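Local coordinates for dephospho-CoA kinase (Campylobacter jejuni subsp. jejuni serotype O:2, PDB 4ZO4) that catalyses the last step of coenzyme A biosynthesis, transferring phosphate from ATP to the 3'-hydroxyl of dephospho-CoA, at the interface of chains A and B and the interface of chains C and A. Sequence-based numbering; all coordinates share one arbitrary frame. Chains: chain A/B/C, Dephospho-CoA kinase.

Contact 1: the interface of chains A and B. Residues chain A 98, 101-102; chain B 129.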
loop_
_atom_site.group_PDB
_atom_site.type_symbol
_atom_site.label_atom_id
_atom_site.label_comp_id
_atom_site.label_asym_id
_atom_site.label_seq_id
_atom_site.Cartn_x
_atom_site.Cartn_y
_atom_site.Cartn_z
ATOM N N ALA A 98 -1.678 -17.274 -8.499
ATOM C CA ALA A 98 -1.698 -18.178 -9.647
ATOM C C ALA A 98 -1.824 -19.642 -9.257
ATOM O O ALA A 98 -2.537 -20.396 -9.920
ATOM C CB ALA A 98 -0.480 -17.963 -10.517
ATOM N N LEU A 101 -5.468 -20.470 -8.048
ATOM C CA LEU A 101 -6.352 -20.699 -9.180
ATOM C C LEU A 101 -6.026 -21.960 -9.977
ATOM O O LEU A 101 -6.907 -22.749 -10.314
ATOM C CB LEU A 101 -6.304 -19.514 -10.121
ATOM C CG LEU A 101 -6.674 -18.157 -9.516
ATOM C CD1 LEU A 101 -6.384 -17.054 -10.520
ATOM C CD2 LEU A 101 -8.129 -18.127 -9.059
ATOM N N GLU A 102 -4.759 -22.167 -10.305
ATOM C CA GLU A 102 -4.356 -23.418 -10.937
ATOM C C GLU A 102 -4.924 -24.600 -10.161
ATOM O O GLU A 102 -5.407 -25.539 -10.746
ATOM C CB GLU A 102 -2.846 -23.500 -10.953
ATOM C CG GLU A 102 -2.277 -24.840 -11.398
ATOM C CD GLU A 102 -0.761 -24.857 -11.361
ATOM O OE1 GLU A 102 -0.171 -25.955 -11.506
ATOM O OE2 GLU A 102 -0.167 -23.765 -11.179
ATOM N N ASN B 129 -4.819 -16.899 -15.109
ATOM C CA ASN B 129 -4.950 -18.355 -15.166
ATOM C C ASN B 129 -6.366 -18.746 -15.565
ATOM O O ASN B 129 -6.621 -19.870 -15.983
ATOM C CB ASN B 129 -4.704 -18.947 -13.776
ATOM C CG ASN B 129 -3.270 -19.369 -13.566
ATOM O OD1 ASN B 129 -2.449 -18.613 -13.028
ATOM N ND2 ASN B 129 -2.960 -20.582 -13.993
#
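B:Asn129 lies on A:Ala98 and A:Leu101, its short side chain resting on one face of the long helix 82-109 of chain A. The asparagine comes from a loop, and it hides 64 Å² of its own surface against chain A. The closer packing is on the flank formed by these two helix residues. Here the methylene CB of B:Asn129 sits 4.0 Å from CB of A:Leu101 and about equally near its CD1, the two side chains crossing at a slant. The leucine has CG beside its backbone N, anti to the carbonyl carbon; chi1 -58° and chi2 172° together put CD1, and not CD2, next to the asparagine CB. The amide group continues past the leucine to A:Ala98. Its CG is 3.9 Å from the backbone oxygen O of A:Ala98, a van der Waals approach. The other flank, one residue further along the helix, is looser. CB of A:Glu102 lies 4.2 Å from the amide nitrogen ND2 of B:Asn129. With CG anti to the backbone N (chi1 171°), the extended glutamate chain carries its carboxylate on past the amide. Among the groups described here, the meeting is by van der Waals packing, repeated with the chains exchanged by the two-fold of this interface, whose biological role the structure alone does not show. On the closer flank, the amide oxygen OD1 of B:Asn129 meets the methyl CB of A:Ala98 at 3.3 Å.

Contact 2: the interface of chains C and A. Residues chain C 85, 89, 93, 121, 123; chain A 80-82, 85.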
loop_
_atom_site.group_PDB
_atom_site.type_symbol
_atom_site.label_atom_id
_atom_site.label_comp_id
_atom_site.label_asym_id
_atom_site.label_seq_id
_atom_site.Cartn_x
_atom_site.Cartn_y
_atom_site.Cartn_z
ATOM N N LYS C 85 -0.085 -8.509 10.514
ATOM C CA LYS C 85 1.000 -7.642 10.157
ATOM C C LYS C 85 0.759 -6.226 10.642
ATOM O O LYS C 85 1.645 -5.617 11.237
ATOM C CB LYS C 85 1.187 -7.631 8.644
ATOM C CG LYS C 85 2.550 -7.121 8.181
ATOM C CD LYS C 85 2.462 -6.423 6.835
ATOM C CE LYS C 85 1.720 -7.239 5.781
ATOM N NZ LYS C 85 1.603 -6.519 4.478
ATOM N N GLU C 89 3.082 -4.182 13.435
ATOM C CA GLU C 89 3.667 -2.883 13.146
ATOM C C GLU C 89 3.233 -1.850 14.183
ATOM O O GLU C 89 4.078 -1.189 14.756
ATOM C CB GLU C 89 3.300 -2.402 11.744
ATOM C CG GLU C 89 3.963 -3.194 10.612
ATOM C CD GLU C 89 3.255 -3.034 9.252
ATOM O OE1 GLU C 89 2.211 -2.319 9.167
ATOM O OE2 GLU C 89 3.720 -3.646 8.253
ATOM N N HIS C 93 6.274 -0.403 16.679
ATOM C CA HIS C 93 6.810 0.887 16.284
ATOM C C HIS C 93 7.025 1.870 17.437
ATOM O O HIS C 93 8.133 2.384 17.590
ATOM C CB HIS C 93 5.965 1.545 15.190
ATOM C CG HIS C 93 6.063 0.885 13.847
ATOM N ND1 HIS C 93 5.253 1.241 12.783
ATOM C CD2 HIS C 93 6.868 -0.103 13.389
ATOM C CE1 HIS C 93 5.581 0.519 11.724
ATOM N NE2 HIS C 93 6.542 -0.317 12.068
ATOM N N PHE C 121 15.830 0.704 5.476
ATOM C CA PHE C 121 14.377 0.986 5.431
ATOM C C PHE C 121 13.657 0.669 6.744
ATOM O O PHE C 121 12.628 0.036 6.756
ATOM C CB PHE C 121 13.721 0.266 4.250
ATOM C CG PHE C 121 14.270 0.675 2.917
ATOM C CD1 PHE C 121 15.382 0.030 2.386
ATOM C CD2 PHE C 121 13.672 1.700 2.193
ATOM C CE1 PHE C 121 15.894 0.404 1.166
ATOM C CE2 PHE C 121 14.183 2.081 0.976
ATOM C CZ PHE C 121 15.301 1.435 0.462
ATOM N N GLU C 123 11.591 1.178 10.198
ATOM C CA GLU C 123 10.236 1.653 10.207
ATOM C C GLU C 123 9.883 2.643 11.306
ATOM O O GLU C 123 9.200 3.641 11.052
ATOM C CB GLU C 123 9.303 0.447 10.320
ATOM C CG GLU C 123 9.091 -0.302 9.019
ATOM C CD GLU C 123 7.980 -1.343 9.102
ATOM O OE1 GLU C 123 7.484 -1.639 10.219
ATOM O OE2 GLU C 123 7.601 -1.878 8.043
ATOM N N ASN A 80 9.929 -5.190 10.529
ATOM C CA ASN A 80 10.246 -3.755 10.698
ATOM C C ASN A 80 11.078 -3.174 9.540
ATOM O O ASN A 80 11.728 -2.099 9.638
ATOM C CB ASN A 80 10.900 -3.470 12.073
ATOM C CG ASN A 80 10.464 -2.136 12.651
ATOM O OD1 ASN A 80 9.275 -1.874 12.776
ATOM N ND2 ASN A 80 11.416 -1.271 12.962
ATOM N N ASN A 81 11.025 -3.871 8.419
ATOM C CA ASN A 81 11.693 -3.394 7.239
ATOM C C ASN A 81 10.682 -3.236 6.125
ATOM O O ASN A 81 10.230 -4.203 5.516
ATOM C CB ASN A 81 12.810 -4.333 6.850
ATOM C CG ASN A 81 13.781 -3.680 5.922
ATOM O OD1 ASN A 81 13.404 -3.242 4.830
ATOM N ND2 ASN A 81 15.030 -3.586 6.350
ATOM N N LYS A 82 10.309 -1.994 5.880
ATOM C CA LYS A 82 9.279 -1.688 4.933
ATOM C C LYS A 82 9.607 -2.177 3.509
ATOM O O LYS A 82 8.714 -2.465 2.732
ATOM C CB LYS A 82 9.074 -0.172 4.941
ATOM C CG LYS A 82 7.913 0.288 4.086
ATOM C CD LYS A 82 7.898 1.798 3.943
ATOM C CE LYS A 82 6.649 2.247 3.204
ATOM N NZ LYS A 82 6.937 3.478 2.423
ATOM N N LYS A 85 9.718 -6.245 3.076
ATOM C CA LYS A 85 8.293 -6.650 2.998
ATOM C C LYS A 85 7.715 -6.443 1.612
ATOM O O LYS A 85 7.131 -7.339 1.035
ATOM C CB LYS A 85 7.430 -5.837 3.962
ATOM C CG LYS A 85 7.561 -6.205 5.431
ATOM C CD LYS A 85 6.728 -5.269 6.315
ATOM C CE LYS A 85 7.298 -5.181 7.731
ATOM N NZ LYS A 85 6.459 -4.353 8.647
#
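A:Lys85 and C:Glu123 approach from opposite directions, each with CG beside its backbone N (chi1 -74° and -79°) and an extended chain beyond, which carries the lysine NZ to the carboxylate across the interface. NZ of A:Lys85 is 2.8 Å from OE2 of C:Glu123, reaching that oxygen on its syn side and somewhat off the carboxylate plane. The same NZ also bonds OE2 of C:Glu89 at 2.9 Å, this time on the anti side. Both links are salt bridges, and the two acidic groups probably stabilise the lysine's positive charge between them. C:His93 both holds C:Glu123 and touches chain A. Its ring NE2 donates to OE1 of C:Glu123 at 2.5 Å, close to the ring plane, which helps fix the carboxylate's rotation. Its CD2 edge meets OD1 of A:Asn80 in the ring plane at 3.1 Å, ring and amide planes 60° apart. A:Asn80 also packs through CG, 3.7 Å from CB of C:Glu123. Its OD1 faces OE1 of C:Glu123, unfavourably as modelled; the amide's orientation is uncertain, although the histidine edge beside OD1 would suit an oxygen. At the start of helix 82-109, N of A:Lys82 donates to O of C:Phe121 at 3.2 Å, and a carbonyl of chain C thus caps the first turn. Together the ion pairs and the cap tie chain A to chain C in the deposited tetramer, a pairing that may or may not occur in the cell.

The centres of contact 1 and contact 2 lie about 30 Å apart, and helix 82-109 of chain A serves both. Its first turn takes part in contact 2, while residues further along form contact 1, so one long helix spans two different neighbours. Chain C also lends its own copy of this helix to contact 2. Contact 1 belongs to a two-fold interface and is chiefly a packing contact in the part described; contact 2 includes salt bridges and lacks exact two-fold symmetry. Chain A thereby bridges B and C within the four-copy assembly, though this does not establish a tetramer in solution.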